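Local structure of secretin XcpQ (4E9J) at residues V48-K53 against Q90-P95. The protein forms the outer-membrane channel of the type II secretion system that exports proteins such as elastase, this chain comprising its periplasmic N0, N1 and N2 domains. Residues are numbered along the deposited sequence; the frame is centred on the assembly and turned at random.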
ATOM      1  N   VAL A  48      -4.879  28.401   3.398  1.00 38.51           N
ATOM      2  CA  VAL A  48      -5.879  27.352   3.258  1.00 39.57           C
ATOM      3  C   VAL A  48      -6.830  27.720   2.125  1.00 44.85           C
ATOM      4  O   VAL A  48      -7.517  28.728   2.253  1.00 45.04           O
ATOM      5  CB  VAL A  48      -6.601  27.161   4.608  1.00 43.22           C
ATOM      6  CG1 VAL A  48      -7.721  26.152   4.495  1.00 42.60           C
ATOM      7  CG2 VAL A  48      -5.609  26.731   5.677  1.00 43.17           C
ATOM      8  N   ASP A  49      -6.867  26.918   1.011  1.00 40.27           N
ATOM      9  CA  ASP A  49      -7.750  27.193  -0.133  1.00 38.21           C
ATOM     10  C   ASP A  49      -9.198  27.379   0.367  1.00 41.54           C
ATOM     11  O   ASP A  49      -9.628  26.621   1.247  1.00 40.57           O
ATOM     12  CB  ASP A  49      -7.665  26.038  -1.150  1.00 39.39           C
ATOM     13  CG  ASP A  49      -8.513  26.205  -2.390  1.00 41.59           C
ATOM     14  OD1 ASP A  49      -9.693  25.851  -2.345  1.00 42.39           O
ATOM     15  OD2 ASP A  49      -7.972  26.610  -3.423  1.00 51.78           O
ATOM     16  N   PRO A  50      -9.977  28.341  -0.190  1.00 38.68           N
ATOM     17  CA  PRO A  50     -11.362  28.543   0.289  1.00 38.68           C
ATOM     18  C   PRO A  50     -12.247  27.297   0.374  1.00 42.74           C
ATOM     19  O   PRO A  50     -13.137  27.244   1.211  1.00 41.20           O
ATOM     20  CB  PRO A  50     -11.946  29.568  -0.681  1.00 40.86           C
ATOM     21  CG  PRO A  50     -10.769  30.251  -1.289  1.00 45.68           C
ATOM     22  CD  PRO A  50      -9.597  29.338  -1.210  1.00 40.85           C
ATOM     23  N   ARG A  51     -12.004  26.293  -0.489  1.00 41.44           N
ATOM     24  CA  ARG A  51     -12.790  25.053  -0.530  1.00 41.78           C
ATOM     25  C   ARG A  51     -12.449  24.049   0.585  1.00 46.19           C
ATOM     26  O   ARG A  51     -13.190  23.071   0.727  1.00 46.87           O
ATOM     27  CB  ARG A  51     -12.615  24.334  -1.882  1.00 43.90           C
ATOM     28  CG  ARG A  51     -13.145  25.067  -3.097  1.00 54.59           C
ATOM     29  CD  ARG A  51     -12.623  24.415  -4.358  1.00 53.40           C
ATOM     30  NE  ARG A  51     -11.215  24.743  -4.594  1.00 52.36           N
ATOM     31  CZ  ARG A  51     -10.491  24.312  -5.629  1.00 61.51           C
ATOM     32  NH1 ARG A  51     -11.031  23.512  -6.544  1.00 51.15           N
ATOM     33  NH2 ARG A  51      -9.225  24.680  -5.758  1.00 39.88           N
ATOM     34  N   VAL A  52     -11.348  24.257   1.369  1.00 41.35           N
ATOM     35  CA  VAL A  52     -10.967  23.328   2.444  1.00 41.68           C
ATOM     36  C   VAL A  52     -11.972  23.481   3.592  1.00 46.21           C
ATOM     37  O   VAL A  52     -12.078  24.546   4.178  1.00 45.56           O
ATOM     38  CB  VAL A  52      -9.511  23.521   2.943  1.00 45.73           C
ATOM     39  CG1 VAL A  52      -9.167  22.522   4.056  1.00 45.81           C
ATOM     40  CG2 VAL A  52      -8.515  23.388   1.804  1.00 45.44           C
ATOM     41  N   LYS A  53     -12.705  22.417   3.897  1.00 42.83           N
ATOM     42  CA  LYS A  53     -13.755  22.424   4.911  1.00 42.73           C
ATOM     43  C   LYS A  53     -13.866  21.049   5.540  1.00 46.02           C
ATOM     44  O   LYS A  53     -13.288  20.102   5.028  1.00 47.58           O
ATOM     45  CB  LYS A  53     -15.104  22.827   4.275  1.00 45.52           C
ATOM     46  N   GLN A  90       4.392  30.342  -1.196  1.00 53.27           N
ATOM     47  CA  GLN A  90       3.856  29.892   0.109  1.00 50.95           C
ATOM     48  C   GLN A  90       3.230  28.497   0.062  1.00 48.85           C
ATOM     49  O   GLN A  90       2.818  28.035  -1.000  1.00 48.55           O
ATOM     50  CB  GLN A  90       2.804  30.889   0.622  1.00 52.56           C
ATOM     51  N   ALA A  91       3.128  27.843   1.228  1.00 40.85           N
ATOM     52  CA  ALA A  91       2.523  26.514   1.352  1.00 38.58           C
ATOM     53  C   ALA A  91       0.997  26.645   1.335  1.00 41.11           C
ATOM     54  O   ALA A  91       0.426  27.423   2.097  1.00 39.76           O
ATOM     55  CB  ALA A  91       2.968  25.851   2.636  1.00 39.10           C
ATOM     56  N   ARG A  92       0.342  25.880   0.469  1.00 36.72           N
ATOM     57  CA  ARG A  92      -1.100  25.916   0.322  1.00 35.27           C
ATOM     58  C   ARG A  92      -1.687  24.535   0.491  1.00 36.50           C
ATOM     59  O   ARG A  92      -1.205  23.569  -0.097  1.00 34.66           O
ATOM     60  CB  ARG A  92      -1.478  26.496  -1.041  1.00 37.06           C
ATOM     61  CG  ARG A  92      -2.909  27.010  -1.123  1.00 40.04           C
ATOM     62  CD  ARG A  92      -3.204  27.619  -2.490  1.00 47.14           C
ATOM     63  NE  ARG A  92      -3.996  28.853  -2.371  1.00 67.18           N
ATOM     64  CZ  ARG A  92      -5.263  29.022  -2.750  1.00 87.93           C
ATOM     65  NH1 ARG A  92      -5.936  28.029  -3.323  1.00 80.09           N
ATOM     66  NH2 ARG A  92      -5.861  30.194  -2.579  1.00 79.12           N
ATOM     67  N   ILE A  93      -2.740  24.459   1.287  1.00 32.46           N
ATOM     68  CA  ILE A  93      -3.520  23.251   1.556  1.00 32.11           C
ATOM     69  C   ILE A  93      -4.670  23.344   0.552  1.00 36.24           C
ATOM     70  O   ILE A  93      -5.372  24.366   0.507  1.00 34.29           O
ATOM     71  CB  ILE A  93      -3.979  23.180   3.032  1.00 34.56           C
ATOM     72  CG1 ILE A  93      -2.720  23.190   3.986  1.00 35.10           C
ATOM     73  CG2 ILE A  93      -4.859  21.952   3.297  1.00 33.86           C
ATOM     74  CD1 ILE A  93      -3.062  23.243   5.439  1.00 40.04           C
ATOM     75  N   VAL A  94      -4.830  22.296  -0.286  1.00 33.90           N
ATOM     76  CA  VAL A  94      -5.790  22.276  -1.392  1.00 33.70           C
ATOM     77  C   VAL A  94      -6.561  20.952  -1.495  1.00 39.44           C
ATOM     78  O   VAL A  94      -5.997  19.905  -1.193  1.00 36.35           O
ATOM     79  CB  VAL A  94      -5.064  22.543  -2.733  1.00 37.01           C
ATOM     80  CG1 VAL A  94      -4.702  24.003  -2.885  1.00 35.80           C
ATOM     81  CG2 VAL A  94      -3.819  21.665  -2.896  1.00 37.07           C
ATOM     82  N   PRO A  95      -7.807  20.939  -2.030  1.00 39.60           N
ATOM     83  CA  PRO A  95      -8.486  19.646  -2.235  1.00 39.38           C
ATOM     84  C   PRO A  95      -7.762  18.806  -3.285  1.00 43.07           C
ATOM     85  O   PRO A  95      -7.233  19.343  -4.264  1.00 39.34           O
ATOM     86  CB  PRO A  95      -9.916  20.029  -2.641  1.00 41.52           C
ATOM     87  CG  PRO A  95     -10.007  21.501  -2.494  1.00 46.70           C
ATOM     88  CD  PRO A  95      -8.632  22.059  -2.522  1.00 42.09           C
TER
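Asp49 meets Arg92 in a salt bridge, OD2 to NH1 at 2.5 Å, with the carboxylate and guanidinium planes almost perpendicular. The Arg92 chain, bent at chi3 (-139°), brings its guanidinium back over the loop, where one face lies against Asp49 CA. The same carboxylate is held from its own loop by Arg51, which grips it side-on: NE gives to OD1 at 2.9 Å on the syn side, and NH2 gives a longer bond to OD2 from above the carboxylate plane. OD1 also takes the backbone N of Arg51 on its anti side at 3.0 Å, closing an Asx turn; these two donors come from opposite faces of the carboxylate plane. Pro95 CG lies over one face of the Arg51 guanidinium, offset toward its rim and 4.0 Å from Arg51 NE, and also touches Arg51 CB. In the backbone, Asp49 N donates to Ile93 O at 3.0 Å, which with the backbone bond of Ile93 with Val47 makes the parallel bridge of Val48 with Ile93; the chain then leaves strand 46-48 for a type I turn from Asp49 to Val52. Val52 CG2 then packs on Ile93 CG2 (4.2 Å), and Val48 CG2 approaches Ile93 CD1, on the side where Ile35 of helix 31-42 and Phe73 and Met77 of helix 66-79 meet Ile93. Arg51 NH1 is hydrogen-bonded to Ala86 O of the second subunit, so this corner of the N0 domain also takes part in the homodimer. One buried carboxylate thus serves two arginines and a backbone N-H, an arrangement that would favour its ionised form, offset the like charges of the guanidinium groups and tie the turn to strand 91-95.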